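Local coordinates for N-terminal acetyltransferase B complex subunit NAT3 (Candida albicans, PDB 5K04), which is the GNAT-family NAT3 subunit of the NatB complex, which acetylates the N-terminal amino acid of proteins, probably with acetyl-CoA as donor, at residues S30-Y35 / S55-A60; L42-V47 / E98-V103; M59-G64 / H72-A77; I109-K114 / F157-L162. One frame throughout, in Å; residues are numbered along the deposited sequence.

All four contacts bear on one mixed beta sheet of the GNAT fold. Contact 1 sets helix 29-38 on strand 53-65, and contact 3 continues along that strand, sharing Met59 and Ala60, to pair it with strand 70-80. Contact 2 packs strand 43-48 against the chain just ahead of strand 108-114; its centre lies about 11 Å from that of contact 1. Contact 4, whose centre is about 10 Å from that of contact 3, joins strands 108-114 and 156-162, and His74 ND1 bonds Asp110 OD1 (2.8 Å) between these two. Coenzyme A lies about 4 Å from the side chain of Val113, but about 12 Å from that of Tyr44.

Contact 1 of 4, residues S30-Y35 / S55-A60; sequences SFYSQY and SGYMMA
Helix 29-38 packs on the central sheet of the GNAT fold here, where Met59 of strand 53-65 enters a cluster of aromatic rings from Phe31, Tyr32 and Tyr35. The short axes approach to 9.7 Å at 77°, so the helix runs steeply across the strand. A bend at chi3 (60°) sets the methyl CE of Met59 among the three rings. CE sits over one face of Tyr35, displaced toward the rim, with CG the nearest ring atom at 4.2 Å, and it also meets Phe31 CE2 at 4.1 Å. Tyr32 meets both the methyl and the sulfur: Met59 CE lies 3.7 Å from Tyr32 CD1, and Met59 SD 3.7 Å from Tyr32 CE1, near the ring plane. With SD 4.9 Å from the ring centroid, 74° off the normal, this is an edge-on Met-aromatic contact. Tyr35 CD2 approaches the carbonyl oxygen Ala60 O at 3.5 Å, again at the ring edge. The polar ends are held outside the pair, Tyr32 OH by the backbone N of Phe27 and Tyr57 OH by Asn19 OD1. Ser33 OG bonds Ser479 OG of the neighbouring chain. The helix lying across the strand, with its aromatic side chains on Met59, is alpha/beta packing of a GNAT domain.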
loop_
_atom_site.group_PDB
_atom_site.type_symbol
_atom_site.label_atom_id
_atom_site.label_comp_id
_atom_site.label_asym_id
_atom_site.label_seq_id
_atom_site.Cartn_x
_atom_site.Cartn_y
_atom_site.Cartn_z
ATOM N N SER B 30 8.905 7.942 -5.968
ATOM C CA SER B 30 9.283 8.999 -6.901
ATOM C C SER B 30 9.686 8.445 -8.263
ATOM O O SER B 30 9.480 9.102 -9.289
ATOM C CB SER B 30 10.425 9.817 -6.315
ATOM O OG SER B 30 11.578 9.001 -6.160
ATOM N N PHE B 31 10.270 7.254 -8.287
ATOM C CA PHE B 31 10.717 6.656 -9.539
ATOM C C PHE B 31 9.525 6.198 -10.385
ATOM O O PHE B 31 9.439 6.503 -11.579
ATOM C CB PHE B 31 11.659 5.496 -9.204
ATOM C CG PHE B 31 12.362 4.902 -10.382
ATOM C CD1 PHE B 31 13.422 5.572 -10.984
ATOM C CD2 PHE B 31 12.006 3.642 -10.858
ATOM C CE1 PHE B 31 14.101 5.013 -12.069
ATOM C CE2 PHE B 31 12.683 3.069 -11.942
ATOM C CZ PHE B 31 13.733 3.757 -12.548
ATOM N N TYR B 32 8.599 5.457 -9.772
ATOM C CA TYR B 32 7.357 5.085 -10.446
ATOM C C TYR B 32 6.607 6.304 -10.951
ATOM O O TYR B 32 6.150 6.335 -12.099
ATOM C CB TYR B 32 6.462 4.307 -9.497
ATOM C CG TYR B 32 6.984 2.950 -9.188
ATOM C CD1 TYR B 32 7.150 2.008 -10.201
ATOM C CD2 TYR B 32 7.321 2.603 -7.880
ATOM C CE1 TYR B 32 7.629 0.753 -9.915
ATOM C CE2 TYR B 32 7.797 1.364 -7.586
ATOM C CZ TYR B 32 7.946 0.434 -8.591
ATOM O OH TYR B 32 8.420 -0.807 -8.255
ATOM N N SER B 33 6.428 7.298 -10.082
ATOM C CA SER B 33 5.639 8.469 -10.447
ATOM C C SER B 33 6.321 9.280 -11.548
ATOM O O SER B 33 5.642 9.898 -12.377
ATOM C CB SER B 33 5.400 9.336 -9.210
ATOM O OG SER B 33 6.622 9.939 -8.818
ATOM N N GLN B 34 7.655 9.290 -11.558
ATOM C CA GLN B 34 8.411 9.959 -12.615
ATOM C C GLN B 34 8.113 9.356 -13.981
ATOM O O GLN B 34 7.953 10.081 -14.968
ATOM C CB GLN B 34 9.920 9.875 -12.324
ATOM C CG GLN B 34 10.794 10.473 -13.429
ATOM C CD GLN B 34 12.289 10.108 -13.334
ATOM O OE1 GLN B 34 12.674 9.061 -12.806
ATOM N NE2 GLN B 34 13.129 10.986 -13.863
ATOM N N TYR B 35 8.075 8.024 -14.067
ATOM C CA TYR B 35 7.738 7.387 -15.334
ATOM C C TYR B 35 6.307 7.697 -15.743
ATOM O O TYR B 35 6.034 7.942 -16.923
ATOM C CB TYR B 35 7.977 5.883 -15.236
ATOM C CG TYR B 35 9.429 5.543 -15.491
ATOM C CD1 TYR B 35 10.429 5.995 -14.635
ATOM C CD2 TYR B 35 9.802 4.789 -16.591
ATOM C CE1 TYR B 35 11.769 5.696 -14.866
ATOM C CE2 TYR B 35 11.130 4.485 -16.836
ATOM C CZ TYR B 35 12.103 4.939 -15.972
ATOM O OH TYR B 35 13.411 4.652 -16.223
ATOM N N SER B 55 -0.930 -9.209 -13.935
ATOM C CA SER B 55 -0.067 -10.345 -14.211
ATOM C C SER B 55 1.356 -9.926 -14.574
ATOM O O SER B 55 2.250 -10.781 -14.602
ATOM C CB SER B 55 -0.673 -11.174 -15.345
ATOM O OG SER B 55 -0.986 -10.338 -16.444
ATOM N N GLY B 56 1.575 -8.641 -14.849
ATOM C CA GLY B 56 2.893 -8.121 -15.161
ATOM C C GLY B 56 2.797 -6.661 -15.544
ATOM O O GLY B 56 1.707 -6.097 -15.665
ATOM N N TYR B 57 3.966 -6.046 -15.739
ATOM C CA TYR B 57 3.987 -4.668 -16.201
ATOM C C TYR B 57 5.279 -4.373 -16.949
ATOM O O TYR B 57 6.267 -5.105 -16.854
ATOM C CB TYR B 57 3.793 -3.656 -15.052
ATOM C CG TYR B 57 4.789 -3.739 -13.896
ATOM C CD1 TYR B 57 6.009 -3.073 -13.938
ATOM C CD2 TYR B 57 4.471 -4.453 -12.745
ATOM C CE1 TYR B 57 6.901 -3.142 -12.868
ATOM C CE2 TYR B 57 5.335 -4.534 -11.683
ATOM C CZ TYR B 57 6.551 -3.878 -11.738
ATOM O OH TYR B 57 7.391 -3.980 -10.653
ATOM N N MET B 58 5.215 -3.285 -17.726
ATOM C CA MET B 58 6.329 -2.715 -18.467
ATOM C C MET B 58 6.508 -1.259 -18.051
ATOM O O MET B 58 5.535 -0.499 -17.998
ATOM C CB MET B 58 6.087 -2.789 -19.978
ATOM C CG MET B 58 6.758 -1.662 -20.737
ATOM S SD MET B 58 8.514 -1.805 -20.661
ATOM C CE MET B 58 8.566 -3.325 -21.480
ATOM N N MET B 59 7.746 -0.895 -17.702
ATOM C CA MET B 59 8.157 0.486 -17.503
ATOM C C MET B 59 9.228 0.759 -18.538
ATOM O O MET B 59 10.275 0.104 -18.536
ATOM C CB MET B 59 8.708 0.743 -16.094
ATOM C CG MET B 59 7.802 0.292 -14.958
ATOM S SD MET B 59 8.647 0.262 -13.401
ATOM C CE MET B 59 9.043 1.937 -13.418
ATOM N N ALA B 60 8.954 1.693 -19.437
ATOM C CA ALA B 60 9.919 2.105 -20.435
ATOM C C ALA B 60 9.932 3.631 -20.503
ATOM O O ALA B 60 9.074 4.312 -19.934
ATOM C CB ALA B 60 9.606 1.484 -21.808
#

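Contact 2 of 4, residues L42-V47 / E98-V103; sequences LFYKSV and ENLTQV
Leu42 and Leu100 make the closest backbone approach, 8.2 Å between their CA atoms, a spacing that leaves the contact to side chains. It is a small apolar packing site of the GNAT fold, joining the start of strand 43-48 to the turn that leads into the short helix 101-104. Leu100 occupies the N-cap position of that helix, and the only backbone bond within its segment, from Val103 N to Leu100 O, is weak.

One methyl carries most of the contact. CD2 of Leu42 meets three residues of the other segment: Leu100 CD1 at 3.6 Å, Val103 CG2 at 3.9 Å and the amide oxygen Gln102 OE1, also at 3.9 Å. The two leucines slide past each other in opposite directions. Val103 presents CG2 because its CG1 stands anti to the backbone N (chi1 171°), which leaves CG2 beside that nitrogen. Gln102, extended beyond CG, crosses Leu42 obliquely and reaches it with its oxygen.

Tyr44 makes a second contact with Leu100. Its hydroxyl is engaged elsewhere, by the carbonyl oxygen of Leu93, which ties the ring to helix 89-96. Ahead of the helix, Glu98 OE2 forms a salt bridge with Lys161 NZ, and Asn99 ND2 bonds Lys244 O of the neighbouring subunit, so the turn also borders the partner chain. CD1 of Leu100 touches both Leu42 CD2 and, 3.9 Å away, Tyr44 CE2, toward whose ring it comes obliquely.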
loop_
_atom_site.group_PDB
_atom_site.type_symbol
_atom_site.label_atom_id
_atom_site.label_comp_id
_atom_site.label_asym_id
_atom_site.label_seq_id
_atom_site.Cartn_x
_atom_site.Cartn_y
_atom_site.Cartn_z
ATOM N N LEU B 42 4.138 4.568 -21.590
ATOM C CA LEU B 42 5.150 3.519 -21.606
ATOM C C LEU B 42 5.206 2.788 -20.274
ATOM O O LEU B 42 6.179 2.087 -19.977
ATOM C CB LEU B 42 6.518 4.105 -21.972
ATOM C CG LEU B 42 6.584 4.994 -23.240
ATOM C CD1 LEU B 42 8.019 5.193 -23.724
ATOM C CD2 LEU B 42 5.735 4.448 -24.375
ATOM N N PHE B 43 4.164 2.942 -19.473
ATOM C CA PHE B 43 4.037 2.287 -18.177
ATOM C C PHE B 43 2.633 1.682 -18.192
ATOM O O PHE B 43 1.626 2.347 -17.908
ATOM C CB PHE B 43 4.263 3.277 -17.026
ATOM C CG PHE B 43 4.527 2.624 -15.683
ATOM C CD1 PHE B 43 4.325 1.262 -15.491
ATOM C CD2 PHE B 43 4.964 3.395 -14.603
ATOM C CE1 PHE B 43 4.554 0.673 -14.260
ATOM C CE2 PHE B 43 5.205 2.814 -13.363
ATOM C CZ PHE B 43 5.001 1.444 -13.195
ATOM N N TYR B 44 2.574 0.415 -18.574
ATOM C CA TYR B 44 1.317 -0.299 -18.690
ATOM C C TYR B 44 1.474 -1.679 -18.074
ATOM O O TYR B 44 2.583 -2.192 -17.885
ATOM C CB TYR B 44 0.847 -0.417 -20.150
ATOM C CG TYR B 44 1.925 -0.879 -21.098
ATOM C CD1 TYR B 44 2.141 -2.234 -21.339
ATOM C CD2 TYR B 44 2.726 0.034 -21.759
ATOM C CE1 TYR B 44 3.140 -2.661 -22.237
ATOM C CE2 TYR B 44 3.732 -0.378 -22.647
ATOM C CZ TYR B 44 3.933 -1.719 -22.877
ATOM O OH TYR B 44 4.934 -2.111 -23.734
ATOM N N LYS B 45 0.329 -2.273 -17.781
ATOM C CA LYS B 45 0.256 -3.518 -17.056
ATOM C C LYS B 45 -0.561 -4.523 -17.852
ATOM O O LYS B 45 -1.447 -4.167 -18.643
ATOM C CB LYS B 45 -0.372 -3.319 -15.670
ATOM C CG LYS B 45 -1.809 -2.769 -15.708
ATOM C CD LYS B 45 -2.463 -2.833 -14.329
ATOM C CE LYS B 45 -3.885 -2.294 -14.336
ATOM N NZ LYS B 45 -4.415 -2.290 -12.930
ATOM N N SER B 46 -0.228 -5.788 -17.643
ATOM C CA SER B 46 -1.049 -6.881 -18.122
ATOM C C SER B 46 -1.997 -7.281 -17.007
ATOM O O SER B 46 -1.688 -7.133 -15.821
ATOM C CB SER B 46 -0.197 -8.076 -18.565
ATOM O OG SER B 46 0.647 -8.551 -17.518
ATOM N N VAL B 47 -3.153 -7.801 -17.409
ATOM C CA VAL B 47 -4.275 -8.077 -16.520
ATOM C C VAL B 47 -4.971 -9.330 -17.036
ATOM O O VAL B 47 -5.021 -9.573 -18.245
ATOM C CB VAL B 47 -5.183 -6.822 -16.463
ATOM C CG1 VAL B 47 -6.608 -7.162 -16.332
ATOM C CG2 VAL B 47 -4.716 -5.849 -15.351
ATOM N N GLU B 98 6.393 -1.481 -29.537
ATOM C CA GLU B 98 6.562 -1.197 -30.951
ATOM C C GLU B 98 5.268 -0.731 -31.608
ATOM O O GLU B 98 5.316 -0.234 -32.737
ATOM C CB GLU B 98 7.134 -2.449 -31.638
ATOM C CG GLU B 98 8.454 -2.928 -30.996
ATOM C CD GLU B 98 8.973 -4.257 -31.562
ATOM O OE1 GLU B 98 8.598 -4.622 -32.701
ATOM O OE2 GLU B 98 9.758 -4.937 -30.864
ATOM N N ASN B 99 4.121 -0.880 -30.922
ATOM C CA ASN B 99 2.826 -0.369 -31.369
ATOM C C ASN B 99 2.569 1.084 -30.986
ATOM O O ASN B 99 1.689 1.721 -31.580
ATOM C CB ASN B 99 1.694 -1.218 -30.783
ATOM C CG ASN B 99 1.683 -2.634 -31.333
ATOM O OD1 ASN B 99 2.281 -2.916 -32.383
ATOM N ND2 ASN B 99 0.987 -3.533 -30.633
ATOM N N LEU B 100 3.288 1.608 -29.995
ATOM C CA LEU B 100 3.070 2.965 -29.515
ATOM C C LEU B 100 3.779 3.967 -30.421
ATOM O O LEU B 100 4.945 3.772 -30.784
ATOM C CB LEU B 100 3.559 3.081 -28.077
ATOM C CG LEU B 100 3.002 1.947 -27.208
ATOM C CD1 LEU B 100 3.466 2.043 -25.748
ATOM C CD2 LEU B 100 1.482 1.909 -27.277
ATOM N N THR B 101 3.060 5.023 -30.813
ATOM C CA THR B 101 3.584 5.927 -31.836
ATOM C C THR B 101 4.759 6.733 -31.310
ATOM O O THR B 101 5.656 7.106 -32.076
ATOM C CB THR B 101 2.485 6.866 -32.347
ATOM O OG1 THR B 101 1.955 7.629 -31.256
ATOM C CG2 THR B 101 1.362 6.074 -33.001
ATOM N N GLN B 102 4.753 7.011 -30.011
ATOM C CA GLN B 102 5.879 7.651 -29.350
ATOM C C GLN B 102 7.151 6.811 -29.492
ATOM O O GLN B 102 8.242 7.356 -29.706
ATOM C CB GLN B 102 5.481 7.882 -27.893
ATOM C CG GLN B 102 6.562 8.218 -26.910
ATOM C CD GLN B 102 5.962 8.600 -25.557
ATOM O OE1 GLN B 102 4.863 8.160 -25.206
ATOM N NE2 GLN B 102 6.666 9.448 -24.811
ATOM N N VAL B 103 7.019 5.477 -29.419
ATOM C CA VAL B 103 8.154 4.572 -29.612
ATOM C C VAL B 103 8.536 4.481 -31.084
ATOM O O VAL B 103 9.722 4.484 -31.431
ATOM C CB VAL B 103 7.824 3.175 -29.052
ATOM C CG1 VAL B 103 8.899 2.164 -29.442
ATOM C CG2 VAL B 103 7.644 3.217 -27.542
#

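Contact 3 of 4, residues M59-G64 / H72-A77; sequences MAKTEG and HTHITA
Met59 O is gripped by three donors of strand 70-80: Thr76 N at 2.9 Å, Ala77 N at 3.1 Å and the hydroxyl Thr76 OG1, also at 3.1 Å. They reach it from different directions. Ala77 N lies in the carbonyl plane on a lone pair, Thr76 N is tilted 17° from that plane, and OG1 stands well above it, 65° out. With chi1 at 76°, Thr76 OG1 sits between its own backbone N and carbonyl carbon. Two residues facing one define a classic beta bulge, and the register shifts by one between Met59 and Ala60.

Beyond the bulge the antiparallel hairpin regains regular pairing. Lys61 and His74 form a hydrogen-bonded pair, with His74 N to Lys61 O at 2.7 Å; Glu63 and His72 form the next. Between them Thr62 and Thr73 are a non-hydrogen-bonded pair, touching through their CG2 methyls at 3.9 Å.

On the opposite face, Lys61 and His74 lie side by side, pointing the same way, with Lys61 CE 3.9 Å from His74 CD2. Beyond CE, Lys61 NZ forms a salt bridge with Glu63 OE2 (3.0 Å), met on the syn side of the carboxylate. Glu63 CB packs on His72 NE2 at 3.7 Å. His74 ND1 finds its partner beyond the hairpin, bonding Asp110 OD1 on strand 108-114.

The chemistry implies two kinds of restraint: three bonds converging on Met59 O fix the bulge locally, while the salt bridge ties Lys61 to Glu63 along the face that carries His74.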
loop_
_atom_site.group_PDB
_atom_site.type_symbol
_atom_site.label_atom_id
_atom_site.label_comp_id
_atom_site.label_asym_id
_atom_site.label_seq_id
_atom_site.Cartn_x
_atom_site.Cartn_y
_atom_site.Cartn_z
ATOM N N MET B 59 7.746 -0.895 -17.702
ATOM C CA MET B 59 8.157 0.486 -17.503
ATOM C C MET B 59 9.228 0.759 -18.538
ATOM O O MET B 59 10.275 0.104 -18.536
ATOM C CB MET B 59 8.708 0.743 -16.094
ATOM C CG MET B 59 7.802 0.292 -14.958
ATOM S SD MET B 59 8.647 0.262 -13.401
ATOM C CE MET B 59 9.043 1.937 -13.418
ATOM N N ALA B 60 8.954 1.693 -19.437
ATOM C CA ALA B 60 9.919 2.105 -20.435
ATOM C C ALA B 60 9.932 3.631 -20.503
ATOM O O ALA B 60 9.074 4.312 -19.934
ATOM C CB ALA B 60 9.606 1.484 -21.808
ATOM N N LYS B 61 10.914 4.164 -21.223
ATOM C CA LYS B 61 11.050 5.605 -21.378
ATOM C C LYS B 61 11.656 5.900 -22.741
ATOM O O LYS B 61 12.119 4.996 -23.445
ATOM C CB LYS B 61 11.918 6.209 -20.264
ATOM C CG LYS B 61 13.303 5.556 -20.124
ATOM C CD LYS B 61 14.280 6.441 -19.345
ATOM C CE LYS B 61 15.493 5.634 -18.921
ATOM N NZ LYS B 61 16.461 6.455 -18.158
ATOM N N THR B 62 11.645 7.183 -23.112
ATOM C CA THR B 62 12.393 7.664 -24.268
ATOM C C THR B 62 13.468 8.637 -23.807
ATOM O O THR B 62 13.334 9.290 -22.773
ATOM C CB THR B 62 11.496 8.348 -25.336
ATOM O OG1 THR B 62 10.909 9.528 -24.791
ATOM C CG2 THR B 62 10.413 7.375 -25.895
ATOM N N GLU B 63 14.530 8.734 -24.603
ATOM C CA GLU B 63 15.774 9.372 -24.200
ATOM C C GLU B 63 16.443 9.888 -25.455
ATOM O O GLU B 63 16.458 9.199 -26.476
ATOM C CB GLU B 63 16.693 8.385 -23.469
ATOM C CG GLU B 63 17.608 8.998 -22.418
ATOM C CD GLU B 63 17.714 8.128 -21.162
ATOM O OE1 GLU B 63 18.188 6.972 -21.260
ATOM O OE2 GLU B 63 17.296 8.601 -20.079
ATOM N N GLY B 64 16.970 11.113 -25.377
ATOM C CA GLY B 64 17.486 11.829 -26.533
ATOM C C GLY B 64 18.996 11.969 -26.501
ATOM O O GLY B 64 19.599 12.128 -25.438
ATOM N N HIS B 72 15.698 7.410 -28.785
ATOM C CA HIS B 72 15.474 5.977 -28.676
ATOM C C HIS B 72 14.639 5.701 -27.434
ATOM O O HIS B 72 14.574 6.519 -26.513
ATOM C CB HIS B 72 16.785 5.208 -28.597
ATOM C CG HIS B 72 17.529 5.428 -27.324
ATOM N ND1 HIS B 72 17.537 4.507 -26.297
ATOM C CD2 HIS B 72 18.285 6.469 -26.903
ATOM C CE1 HIS B 72 18.272 4.969 -25.301
ATOM N NE2 HIS B 72 18.733 6.160 -25.643
ATOM N N THR B 73 13.995 4.536 -27.418
ATOM C CA THR B 73 13.270 4.085 -26.240
ATOM C C THR B 73 14.133 3.111 -25.448
ATOM O O THR B 73 15.007 2.426 -25.990
ATOM C CB THR B 73 11.929 3.427 -26.582
ATOM O OG1 THR B 73 12.141 2.065 -26.911
ATOM C CG2 THR B 73 11.314 4.102 -27.764
ATOM N N HIS B 74 13.880 3.073 -24.143
ATOM C CA HIS B 74 14.648 2.262 -23.216
ATOM C C HIS B 74 13.686 1.505 -22.320
ATOM O O HIS B 74 12.747 2.096 -21.775
ATOM C CB HIS B 74 15.593 3.116 -22.368
ATOM C CG HIS B 74 16.418 2.313 -21.415
ATOM N ND1 HIS B 74 17.631 1.760 -21.770
ATOM C CD2 HIS B 74 16.192 1.941 -20.133
ATOM C CE1 HIS B 74 18.122 1.094 -20.740
ATOM N NE2 HIS B 74 17.264 1.178 -19.740
ATOM N N ILE B 75 13.910 0.198 -22.192
ATOM C CA ILE B 75 13.166 -0.633 -21.250
ATOM C C ILE B 75 13.886 -0.596 -19.903
ATOM O O ILE B 75 15.071 -0.936 -19.823
ATOM C CB ILE B 75 13.042 -2.075 -21.764
ATOM C CG1 ILE B 75 12.173 -2.132 -23.016
ATOM C CG2 ILE B 75 12.449 -2.956 -20.687
ATOM C CD1 ILE B 75 12.372 -3.404 -23.819
ATOM N N THR B 76 13.182 -0.185 -18.846
ATOM C CA THR B 76 13.758 -0.237 -17.506
ATOM C C THR B 76 13.288 -1.434 -16.695
ATOM O O THR B 76 14.075 -1.997 -15.936
ATOM C CB THR B 76 13.462 1.048 -16.730
ATOM O OG1 THR B 76 12.109 1.042 -16.276
ATOM C CG2 THR B 76 13.663 2.192 -17.628
ATOM N N ALA B 77 12.036 -1.855 -16.857
ATOM C CA ALA B 77 11.531 -2.986 -16.082
ATOM C C ALA B 77 10.427 -3.733 -16.830
ATOM O O ALA B 77 9.452 -3.125 -17.289
ATOM C CB ALA B 77 11.014 -2.514 -14.714
#

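Contact 4 of 4, residues I109-K114 / F157-L162; sequences IDLFVK and FDMRKL. Unlike the reference sequence in segment 157-162: Leu162 (reference Ser).
Asp110 has its CG between the backbone N and the carbonyl carbon (chi1 84°), whereas Asp158 has CG anti to the backbone N (chi1 -178°), and across the strands the two side chains cross at about a right angle, with their carboxylate planes 55° apart. Asp110, whose other oxygen is taken by His74, brings OD2 within 2.7 Å of Asp158 OD1. Arg160 NE makes a long salt bridge to Asp158 OD2 at 3.5 Å. Asp158 OD1 also lies 3.4 Å from Phe112 CE1.

The backbones run antiparallel. Hydrogen-bonded pairs join Ile109 with Lys161, Leu111 with Met159 and Val113 with Phe157; Phe157 N to Val113 O is short, 2.6 Å, while Leu111 N to Met159 O is weak. On the face of these pairs, Leu111 CD1 packs on Met159 CB at 3.7 Å and Val113 CG2 meets Met159 SD at 4.1 Å. Tyr124, a coenzyme A-binding residue, touches Leu111 and Val113 from helix 118-126.

Strand 156-162 here inserts between strands 108-114 and 130-135, giving the antiparallel C-terminal part of a GNAT sheet beside the cofactor pocket.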
loop_
_atom_site.group_PDB
_atom_site.type_symbol
_atom_site.label_atom_id
_atom_site.label_comp_id
_atom_site.label_asym_id
_atom_site.label_seq_id
_atom_site.Cartn_x
_atom_site.Cartn_y
_atom_site.Cartn_z
ATOM N N ILE B 109 14.989 0.485 -29.790
ATOM C CA ILE B 109 14.733 0.176 -28.390
ATOM C C ILE B 109 15.981 -0.499 -27.835
ATOM O O ILE B 109 16.541 -1.403 -28.467
ATOM C CB ILE B 109 13.493 -0.717 -28.215
ATOM C CG1 ILE B 109 12.322 -0.193 -29.060
ATOM C CG2 ILE B 109 13.094 -0.783 -26.737
ATOM C CD1 ILE B 109 11.036 -1.033 -28.944
ATOM N N ASP B 110 16.441 -0.032 -26.678
ATOM C CA ASP B 110 17.555 -0.661 -25.991
ATOM C C ASP B 110 17.136 -1.049 -24.572
ATOM O O ASP B 110 16.033 -0.728 -24.106
ATOM C CB ASP B 110 18.791 0.253 -25.988
ATOM C CG ASP B 110 18.782 1.269 -24.864
ATOM O OD1 ASP B 110 17.697 1.785 -24.521
ATOM O OD2 ASP B 110 19.865 1.548 -24.313
ATOM N N LEU B 111 18.052 -1.730 -23.886
ATOM C CA LEU B 111 17.819 -2.310 -22.575
ATOM C C LEU B 111 19.146 -2.831 -22.061
ATOM O O LEU B 111 20.081 -3.079 -22.827
ATOM C CB LEU B 111 16.801 -3.450 -22.627
ATOM C CG LEU B 111 17.237 -4.557 -23.593
ATOM C CD1 LEU B 111 17.985 -5.707 -22.897
ATOM C CD2 LEU B 111 16.073 -5.086 -24.375
ATOM N N PHE B 112 19.194 -3.042 -20.756
ATOM C CA PHE B 112 20.356 -3.610 -20.096
ATOM C C PHE B 112 19.990 -4.979 -19.560
ATOM O O PHE B 112 18.978 -5.125 -18.873
ATOM C CB PHE B 112 20.842 -2.724 -18.951
ATOM C CG PHE B 112 21.322 -1.361 -19.390
ATOM C CD1 PHE B 112 22.215 -1.220 -20.440
ATOM C CD2 PHE B 112 20.894 -0.229 -18.732
ATOM C CE1 PHE B 112 22.664 0.017 -20.830
ATOM C CE2 PHE B 112 21.341 1.023 -19.113
ATOM C CZ PHE B 112 22.229 1.144 -20.172
ATOM N N VAL B 113 20.816 -5.972 -19.880
ATOM C CA VAL B 113 20.751 -7.304 -19.293
ATOM C C VAL B 113 22.113 -7.606 -18.686
ATOM O O VAL B 113 23.149 -7.356 -19.317
ATOM C CB VAL B 113 20.357 -8.376 -20.336
ATOM C CG1 VAL B 113 20.516 -9.760 -19.770
ATOM C CG2 VAL B 113 18.916 -8.193 -20.739
ATOM N N LYS B 114 22.118 -8.121 -17.462
ATOM C CA LYS B 114 23.383 -8.490 -16.845
ATOM C C LYS B 114 24.048 -9.596 -17.654
ATOM O O LYS B 114 23.382 -10.439 -18.259
ATOM C CB LYS B 114 23.177 -8.933 -15.396
ATOM C CG LYS B 114 22.744 -7.814 -14.439
ATOM C CD LYS B 114 23.714 -6.640 -14.494
ATOM C CE LYS B 114 23.448 -5.624 -13.394
ATOM N NZ LYS B 114 24.299 -4.409 -13.581
ATOM N N PHE B 157 24.987 -6.119 -20.707
ATOM C CA PHE B 157 24.899 -5.958 -22.147
ATOM C C PHE B 157 23.798 -4.947 -22.444
ATOM O O PHE B 157 22.649 -5.143 -22.035
ATOM C CB PHE B 157 24.596 -7.291 -22.831
ATOM C CG PHE B 157 25.736 -8.256 -22.823
ATOM C CD1 PHE B 157 27.008 -7.845 -23.169
ATOM C CD2 PHE B 157 25.533 -9.589 -22.480
ATOM C CE1 PHE B 157 28.068 -8.740 -23.175
ATOM C CE2 PHE B 157 26.596 -10.492 -22.481
ATOM C CZ PHE B 157 27.864 -10.067 -22.831
ATOM N N ASP B 158 24.157 -3.861 -23.123
ATOM C CA ASP B 158 23.162 -3.062 -23.819
ATOM C C ASP B 158 22.763 -3.801 -25.082
ATOM O O ASP B 158 23.616 -4.096 -25.928
ATOM C CB ASP B 158 23.704 -1.681 -24.171
ATOM C CG ASP B 158 22.667 -0.802 -24.853
ATOM O OD1 ASP B 158 21.766 -0.308 -24.145
ATOM O OD2 ASP B 158 22.741 -0.614 -26.086
ATOM N N MET B 159 21.476 -4.125 -25.191
ATOM C CA MET B 159 20.907 -4.815 -26.336
ATOM C C MET B 159 19.986 -3.855 -27.070
ATOM O O MET B 159 19.238 -3.097 -26.445
ATOM C CB MET B 159 20.130 -6.068 -25.899
ATOM C CG MET B 159 20.972 -7.069 -25.095
ATOM S SD MET B 159 20.114 -8.546 -24.627
ATOM C CE MET B 159 20.026 -9.274 -26.218
ATOM N N ARG B 160 20.041 -3.888 -28.397
ATOM C CA ARG B 160 19.267 -2.974 -29.214
ATOM C C ARG B 160 18.437 -3.721 -30.245
ATOM O O ARG B 160 18.824 -4.786 -30.733
ATOM C CB ARG B 160 20.168 -1.991 -29.929
ATOM C CG ARG B 160 20.817 -0.992 -29.039
ATOM C CD ARG B 160 21.699 -0.115 -29.889
ATOM N NE ARG B 160 22.239 1.013 -29.145
ATOM C CZ ARG B 160 22.752 2.092 -29.728
ATOM N NH1 ARG B 160 22.780 2.180 -31.050
ATOM N NH2 ARG B 160 23.230 3.081 -28.990
ATOM N N LYS B 161 17.275 -3.138 -30.560
ATOM C CA LYS B 161 16.441 -3.556 -31.684
ATOM C C LYS B 161 16.108 -2.330 -32.523
ATOM O O LYS B 161 15.359 -1.452 -32.078
ATOM C CB LYS B 161 15.158 -4.235 -31.219
ATOM C CG LYS B 161 14.218 -4.560 -32.376
ATOM C CD LYS B 161 13.118 -5.503 -31.907
ATOM C CE LYS B 161 12.171 -5.914 -33.033
ATOM N NZ LYS B 161 10.949 -6.559 -32.454
ATOM N N LEU B 162 16.667 -2.269 -33.729
ATOM C CA LEU B 162 16.328 -1.197 -34.653
ATOM C C LEU B 162 14.855 -1.256 -35.014
ATOM O O LEU B 162 14.287 -2.331 -35.215
ATOM C CB LEU B 162 17.171 -1.287 -35.922
ATOM C CG LEU B 162 18.464 -0.501 -35.900
ATOM C CD1 LEU B 162 19.442 -1.151 -36.841
ATOM C CD2 LEU B 162 18.185 0.931 -36.334
#